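PDB 6L6J: Oxidored_FMN domain-containing protein from [Pseudomonas] geniculata N1, which probably oxidises the amine 6-hydroxypseudooxynicotine, using flavin mononucleotide and a [4Fe-4S] cluster as cofactors. Local coordinates for residues C546-S558 with M574-A586. Residues are numbered along the deposited sequence; the frame is centred on the assembly and turned at random.
Sequences CKVTYVTTASDPS and MNEAGIEIVVGTA
Strands 547-552 and 580-582 run parallel, 18° apart, and are joined through helix 567-577 in a beta-alpha-beta crossover of the OYE-like second alpha/beta domain. Four backbone bonds alternate along the pair: Glu580 N to Val548 O, Tyr550 N to Glu580 O, Val582 N to Tyr550 O and Thr552 N to Val582 O. The other edge of 547-552 pairs with strand 522-527. Further along, Thr552 O accepts from Thr585 N and Ala554 O from Gly584 N (2.9 Å), the latter donor standing above the carbonyl plane; Gly584, with positive phi, forms the bend leading into strand 585-590. At the start, Gly578 ends the helix in a Schellman motif.

Tyr550, Ile581 and Met574 meet on the helix-covered face. The Tyr550 side chain leaves the strand with CG trans to N (chi1 168°), which brings its ring against Met574, whose methyl CE lies 4.0 Å from the ring centroid, off-centre, a CH-pi contact; Met574 SD, more distant, adds an oblique Met-aromatic contact. Ile581 CG2 approaches Tyr550 CD1 at 4.2 Å and also borders Pro557 CG. The Tyr550 hydroxyl accepts from Ser558 N (3.0 Å) and is hydrogen-bonded to Asp527. A leucine here would probably leave Ser558 N and Asp527 without this shared partner and Met574 CE without a ring to pack on.

On the opposite face Thr549 CG2 touches Val582 CG2 at 3.5 Å, and Val551 CG2 rests against Val582 CB, the two side chains roughly parallel. Beyond the strand, Val583 CG1 touches both Thr552 CG2 and Pro557 CD. At the start of strand 547-552, the bend at chi2 (73°) brings Lys547 NZ to Glu580 OE2, 3.1 Å away, in a salt bridge with the ammonium nearly in line with the C-O bond.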
ATOM      1  N   CYS A 546     -18.883  -7.707 -24.432  1.00 28.86           N
ATOM      2  CA  CYS A 546     -19.048  -6.311 -24.941  1.00 28.12           C
ATOM      3  C   CYS A 546     -17.702  -5.787 -25.456  1.00 28.62           C
ATOM      4  O   CYS A 546     -16.677  -6.113 -24.856  1.00 30.58           O
ATOM      5  CB  CYS A 546     -19.557  -5.331 -23.893  1.00 26.50           C
ATOM      6  SG  CYS A 546     -21.020  -5.898 -23.001  1.00 25.42           S
ATOM      7  N   LYS A 547     -17.725  -5.021 -26.545  1.00 31.51           N
ATOM      8  CA  LYS A 547     -16.596  -4.164 -26.979  1.00 32.67           C
ATOM      9  C   LYS A 547     -16.637  -2.901 -26.109  1.00 30.43           C
ATOM     10  O   LYS A 547     -17.598  -2.131 -26.253  1.00 26.47           O
ATOM     11  CB  LYS A 547     -16.691  -3.860 -28.476  1.00 34.44           C
ATOM     12  CG  LYS A 547     -15.794  -2.731 -28.982  1.00 39.62           C
ATOM     13  CD  LYS A 547     -14.319  -3.077 -29.067  1.00 42.80           C
ATOM     14  CE  LYS A 547     -13.424  -1.850 -29.033  1.00 47.52           C
ATOM     15  NZ  LYS A 547     -12.013  -2.169 -29.367  1.00 48.39           N
ATOM     16  N   VAL A 548     -15.636  -2.725 -25.232  1.00 28.74           N
ATOM     17  CA  VAL A 548     -15.545  -1.580 -24.280  1.00 28.56           C
ATOM     18  C   VAL A 548     -14.592  -0.508 -24.824  1.00 26.44           C
ATOM     19  O   VAL A 548     -13.476  -0.873 -25.240  1.00 24.61           O
ATOM     20  CB  VAL A 548     -15.117  -2.040 -22.869  1.00 28.78           C
ATOM     21  CG1 VAL A 548     -15.075  -0.873 -21.894  1.00 28.91           C
ATOM     22  CG2 VAL A 548     -16.033  -3.123 -22.334  1.00 28.25           C
ATOM     23  N   THR A 549     -15.016   0.758 -24.757  1.00 24.65           N
ATOM     24  CA  THR A 549     -14.116   1.937 -24.798  1.00 27.52           C
ATOM     25  C   THR A 549     -14.104   2.607 -23.413  1.00 28.17           C
ATOM     26  O   THR A 549     -15.167   3.049 -22.943  1.00 28.13           O
ATOM     27  CB  THR A 549     -14.523   2.928 -25.899  1.00 27.63           C
ATOM     28  OG1 THR A 549     -14.341   2.326 -27.178  1.00 29.61           O
ATOM     29  CG2 THR A 549     -13.716   4.204 -25.903  1.00 27.35           C
ATOM     30  N   TYR A 550     -12.934   2.720 -22.793  1.00 28.86           N
ATOM     31  CA  TYR A 550     -12.747   3.472 -21.518  1.00 30.03           C
ATOM     32  C   TYR A 550     -12.425   4.925 -21.870  1.00 28.85           C
ATOM     33  O   TYR A 550     -11.429   5.147 -22.608  1.00 29.62           O
ATOM     34  CB  TYR A 550     -11.633   2.854 -20.660  1.00 29.69           C
ATOM     35  CG  TYR A 550     -11.196   3.725 -19.512  1.00 30.94           C
ATOM     36  CD1 TYR A 550     -10.192   4.674 -19.659  1.00 30.38           C
ATOM     37  CD2 TYR A 550     -11.817   3.630 -18.280  1.00 32.51           C
ATOM     38  CE1 TYR A 550      -9.799   5.473 -18.600  1.00 30.27           C
ATOM     39  CE2 TYR A 550     -11.433   4.425 -17.213  1.00 31.77           C
ATOM     40  CZ  TYR A 550     -10.430   5.357 -17.377  1.00 30.69           C
ATOM     41  OH  TYR A 550     -10.081   6.152 -16.328  1.00 33.21           O
ATOM     42  N   VAL A 551     -13.227   5.868 -21.357  1.00 28.26           N
ATOM     43  CA  VAL A 551     -13.171   7.323 -21.708  1.00 27.31           C
ATOM     44  C   VAL A 551     -13.005   8.112 -20.411  1.00 28.91           C
ATOM     45  O   VAL A 551     -13.886   7.922 -19.531  1.00 31.30           O
ATOM     46  CB  VAL A 551     -14.448   7.770 -22.447  1.00 27.57           C
ATOM     47  CG1 VAL A 551     -14.417   9.256 -22.799  1.00 28.24           C
ATOM     48  CG2 VAL A 551     -14.730   6.943 -23.690  1.00 25.72           C
ATOM     49  N   THR A 552     -11.948   8.935 -20.281  1.00 25.67           N
ATOM     50  CA  THR A 552     -11.799   9.855 -19.123  1.00 26.32           C
ATOM     51  C   THR A 552     -11.456  11.290 -19.563  1.00 25.45           C
ATOM     52  O   THR A 552     -10.857  11.474 -20.646  1.00 22.48           O
ATOM     53  CB  THR A 552     -10.766   9.352 -18.108  1.00 27.53           C
ATOM     54  OG1 THR A 552     -10.844  10.295 -17.030  1.00 25.67           O
ATOM     55  CG2 THR A 552      -9.353   9.263 -18.664  1.00 27.03           C
ATOM     56  N   THR A 553     -11.796  12.249 -18.691  1.00 24.07           N
ATOM     57  CA  THR A 553     -11.466  13.697 -18.797  1.00 24.54           C
ATOM     58  C   THR A 553     -10.039  13.942 -18.321  1.00 24.06           C
ATOM     59  O   THR A 553      -9.449  14.962 -18.707  1.00 24.43           O
ATOM     60  CB  THR A 553     -12.459  14.547 -17.995  1.00 26.14           C
ATOM     61  OG1 THR A 553     -12.510  14.029 -16.665  1.00 26.44           O
ATOM     62  CG2 THR A 553     -13.850  14.562 -18.606  1.00 27.29           C
ATOM     63  N   ALA A 554      -9.513  13.014 -17.527  1.00 25.77           N
ATOM     64  CA  ALA A 554      -8.113  12.982 -17.043  1.00 26.35           C
ATOM     65  C   ALA A 554      -7.147  12.660 -18.193  1.00 24.91           C
ATOM     66  O   ALA A 554      -7.564  12.081 -19.224  1.00 26.24           O
ATOM     67  CB  ALA A 554      -7.995  11.990 -15.908  1.00 26.60           C
ATOM     68  N   SER A 555      -5.891  13.046 -18.032  1.00 24.58           N
ATOM     69  CA  SER A 555      -4.831  12.863 -19.053  1.00 26.57           C
ATOM     70  C   SER A 555      -4.331  11.415 -19.067  1.00 26.45           C
ATOM     71  O   SER A 555      -3.762  11.007 -20.096  1.00 28.40           O
ATOM     72  CB  SER A 555      -3.702  13.812 -18.824  1.00 26.66           C
ATOM     73  OG  SER A 555      -4.170  15.138 -18.946  1.00 30.05           O
ATOM     74  N   ASP A 556      -4.516  10.698 -17.960  1.00 24.99           N
ATOM     75  CA  ASP A 556      -4.073   9.300 -17.777  1.00 25.11           C
ATOM     76  C   ASP A 556      -5.275   8.470 -17.353  1.00 25.39           C
ATOM     77  O   ASP A 556      -6.154   8.991 -16.663  1.00 23.28           O
ATOM     78  CB  ASP A 556      -2.934   9.234 -16.764  1.00 26.52           C
ATOM     79  CG  ASP A 556      -1.680   9.932 -17.242  1.00 25.60           C
ATOM     80  OD1 ASP A 556      -1.069   9.442 -18.195  1.00 25.93           O
ATOM     81  OD2 ASP A 556      -1.336  10.940 -16.665  1.00 26.41           O
ATOM     82  N   PRO A 557      -5.360   7.176 -17.773  1.00 25.56           N
ATOM     83  CA  PRO A 557      -6.411   6.285 -17.292  1.00 24.05           C
ATOM     84  C   PRO A 557      -6.255   6.124 -15.773  1.00 23.99           C
ATOM     85  O   PRO A 557      -5.141   5.984 -15.316  1.00 23.07           O
ATOM     86  CB  PRO A 557      -6.212   4.975 -18.074  1.00 23.76           C
ATOM     87  CG  PRO A 557      -4.788   5.030 -18.577  1.00 24.03           C
ATOM     88  CD  PRO A 557      -4.470   6.505 -18.736  1.00 25.15           C
ATOM     89  N   SER A 558      -7.381   6.182 -15.056  1.00 25.28           N
ATOM     90  CA  SER A 558      -7.534   5.895 -13.605  1.00 25.69           C
ATOM     91  C   SER A 558      -6.442   6.589 -12.808  1.00 25.12           C
ATOM     92  O   SER A 558      -5.660   5.930 -12.120  1.00 24.84           O
ATOM     93  CB  SER A 558      -7.537   4.410 -13.359  1.00 27.89           C
ATOM     94  OG  SER A 558      -8.686   3.816 -13.959  1.00 28.76           O
ATOM     95  N   MET A 574      -5.989  -3.702 -20.196  1.00 32.38           N
ATOM     96  CA  MET A 574      -6.966  -3.131 -21.158  1.00 31.69           C
ATOM     97  C   MET A 574      -6.481  -3.433 -22.593  1.00 32.38           C
ATOM     98  O   MET A 574      -7.271  -3.991 -23.393  1.00 31.98           O
ATOM     99  CB  MET A 574      -7.132  -1.615 -20.926  1.00 33.13           C
ATOM    100  CG  MET A 574      -8.109  -1.215 -19.785  1.00 32.48           C
ATOM    101  SD  MET A 574      -8.266   0.617 -19.528  1.00 31.17           S
ATOM    102  CE  MET A 574      -9.562   0.702 -18.300  1.00 29.40           C
ATOM    103  N   ASN A 575      -5.224  -3.117 -22.912  1.00 29.57           N
ATOM    104  CA  ASN A 575      -4.591  -3.500 -24.202  1.00 30.20           C
ATOM    105  C   ASN A 575      -4.808  -4.993 -24.490  1.00 30.91           C
ATOM    106  O   ASN A 575      -5.108  -5.330 -25.637  1.00 34.63           O
ATOM    107  CB  ASN A 575      -3.101  -3.163 -24.219  1.00 30.03           C
ATOM    108  CG  ASN A 575      -2.876  -1.669 -24.253  1.00 30.46           C
ATOM    109  OD1 ASN A 575      -3.813  -0.916 -24.533  1.00 32.39           O
ATOM    110  ND2 ASN A 575      -1.677  -1.232 -23.906  1.00 29.49           N
ATOM    111  N   GLU A 576      -4.697  -5.855 -23.485  1.00 31.34           N
ATOM    112  CA  GLU A 576      -4.736  -7.326 -23.672  1.00 33.72           C
ATOM    113  C   GLU A 576      -6.176  -7.733 -23.991  1.00 32.95           C
ATOM    114  O   GLU A 576      -6.359  -8.553 -24.918  1.00 32.49           O
ATOM    115  CB  GLU A 576      -4.103  -8.054 -22.478  1.00 34.98           C
ATOM    116  CG  GLU A 576      -2.569  -7.924 -22.439  1.00 37.96           C
ATOM    117  CD  GLU A 576      -1.860  -8.397 -21.164  1.00 41.49           C
ATOM    118  OE1 GLU A 576      -2.520  -9.064 -20.314  1.00 43.62           O
ATOM    119  OE2 GLU A 576      -0.647  -8.106 -21.012  1.00 37.52           O
ATOM    120  N   ALA A 577      -7.159  -7.133 -23.313  1.00 31.75           N
ATOM    121  CA  ALA A 577      -8.612  -7.412 -23.495  1.00 30.52           C
ATOM    122  C   ALA A 577      -9.170  -6.679 -24.729  1.00 30.99           C
ATOM    123  O   ALA A 577     -10.355  -6.850 -25.028  1.00 31.29           O
ATOM    124  CB  ALA A 577      -9.366  -6.985 -22.253  1.00 31.34           C
ATOM    125  N   GLY A 578      -8.355  -5.868 -25.410  1.00 29.50           N
ATOM    126  CA  GLY A 578      -8.818  -4.968 -26.472  1.00 30.37           C
ATOM    127  C   GLY A 578      -9.919  -4.050 -25.971  1.00 31.00           C
ATOM    128  O   GLY A 578     -10.974  -3.967 -26.659  1.00 28.71           O
ATOM    129  N   ILE A 579      -9.675  -3.421 -24.810  1.00 29.08           N
ATOM    130  CA  ILE A 579     -10.457  -2.282 -24.258  1.00 30.41           C
ATOM    131  C   ILE A 579      -9.803  -0.990 -24.778  1.00 29.71           C
ATOM    132  O   ILE A 579      -8.612  -0.719 -24.496  1.00 27.09           O
ATOM    133  CB  ILE A 579     -10.570  -2.341 -22.711  1.00 33.31           C
ATOM    134  CG1 ILE A 579     -11.477  -3.489 -22.247  1.00 33.27           C
ATOM    135  CG2 ILE A 579     -11.034  -1.002 -22.119  1.00 32.77           C
ATOM    136  CD1 ILE A 579     -11.666  -3.579 -20.730  1.00 32.30           C
ATOM    137  N   GLU A 580     -10.571  -0.230 -25.548  1.00 31.81           N
ATOM    138  CA  GLU A 580     -10.177   1.093 -26.088  1.00 34.31           C
ATOM    139  C   GLU A 580      -9.955   2.064 -24.913  1.00 34.52           C
ATOM    140  O   GLU A 580     -10.824   2.121 -23.993  1.00 29.89           O
ATOM    141  CB  GLU A 580     -11.270   1.603 -27.022  1.00 38.77           C
ATOM    142  CG  GLU A 580     -10.741   2.400 -28.186  1.00 46.70           C
ATOM    143  CD  GLU A 580      -9.928   1.570 -29.165  1.00 53.54           C
ATOM    144  OE1 GLU A 580      -8.898   2.112 -29.672  1.00 54.64           O
ATOM    145  OE2 GLU A 580     -10.336   0.393 -29.436  1.00 49.42           O
ATOM    146  N   ILE A 581      -8.827   2.786 -24.942  1.00 31.74           N
ATOM    147  CA  ILE A 581      -8.504   3.883 -23.993  1.00 30.92           C
ATOM    148  C   ILE A 581      -8.605   5.222 -24.739  1.00 29.66           C
ATOM    149  O   ILE A 581      -7.797   5.449 -25.676  1.00 26.19           O
ATOM    150  CB  ILE A 581      -7.117   3.684 -23.360  1.00 31.41           C
ATOM    151  CG1 ILE A 581      -6.937   2.265 -22.827  1.00 32.94           C
ATOM    152  CG2 ILE A 581      -6.863   4.736 -22.287  1.00 29.17           C
ATOM    153  CD1 ILE A 581      -5.502   1.920 -22.477  1.00 36.14           C
ATOM    154  N   VAL A 582      -9.551   6.064 -24.309  1.00 27.46           N
ATOM    155  CA  VAL A 582      -9.676   7.497 -24.690  1.00 27.40           C
ATOM    156  C   VAL A 582      -9.411   8.376 -23.459  1.00 26.12           C
ATOM    157  O   VAL A 582     -10.025   8.135 -22.409  1.00 27.77           O
ATOM    158  CB  VAL A 582     -11.070   7.792 -25.292  1.00 30.09           C
ATOM    159  CG1 VAL A 582     -11.189   9.246 -25.764  1.00 28.10           C
ATOM    160  CG2 VAL A 582     -11.425   6.839 -26.430  1.00 27.64           C
ATOM    161  N   VAL A 583      -8.600   9.423 -23.617  1.00 27.32           N
ATOM    162  CA  VAL A 583      -8.207  10.359 -22.522  1.00 25.46           C
ATOM    163  C   VAL A 583      -8.407  11.823 -22.932  1.00 27.12           C
ATOM    164  O   VAL A 583      -8.770  12.099 -24.090  1.00 23.91           O
ATOM    165  CB  VAL A 583      -6.766  10.083 -22.087  1.00 25.04           C
ATOM    166  CG1 VAL A 583      -6.682   8.683 -21.466  1.00 26.00           C
ATOM    167  CG2 VAL A 583      -5.763  10.276 -23.225  1.00 21.61           C
ATOM    168  N   GLY A 584      -8.215  12.729 -21.962  1.00 29.67           N
ATOM    169  CA  GLY A 584      -8.468  14.179 -22.096  1.00 28.90           C
ATOM    170  C   GLY A 584      -9.728  14.473 -22.896  1.00 28.08           C
ATOM    171  O   GLY A 584      -9.692  15.433 -23.699  1.00 30.11           O
ATOM    172  N   THR A 585     -10.793  13.703 -22.663  1.00 25.32           N
ATOM    173  CA  THR A 585     -12.051  13.734 -23.443  1.00 28.52           C
ATOM    174  C   THR A 585     -13.243  13.736 -22.486  1.00 29.87           C
ATOM    175  O   THR A 585     -13.299  12.878 -21.586  1.00 28.14           O
ATOM    176  CB  THR A 585     -12.154  12.557 -24.433  1.00 28.92           C
ATOM    177  OG1 THR A 585     -11.127  12.649 -25.416  1.00 29.79           O
ATOM    178  CG2 THR A 585     -13.453  12.527 -25.197  1.00 28.29           C
ATOM    179  N   ALA A 586     -14.181  14.661 -22.707  1.00 32.62           N
ATOM    180  CA  ALA A 586     -15.452  14.767 -21.953  1.00 32.66           C
ATOM    181  C   ALA A 586     -16.628  14.405 -22.870  1.00 35.78           C
ATOM    182  O   ALA A 586     -16.526  14.577 -24.114  1.00 32.82           O
ATOM    183  CB  ALA A 586     -15.597  16.158 -21.395  1.00 32.22           C
TER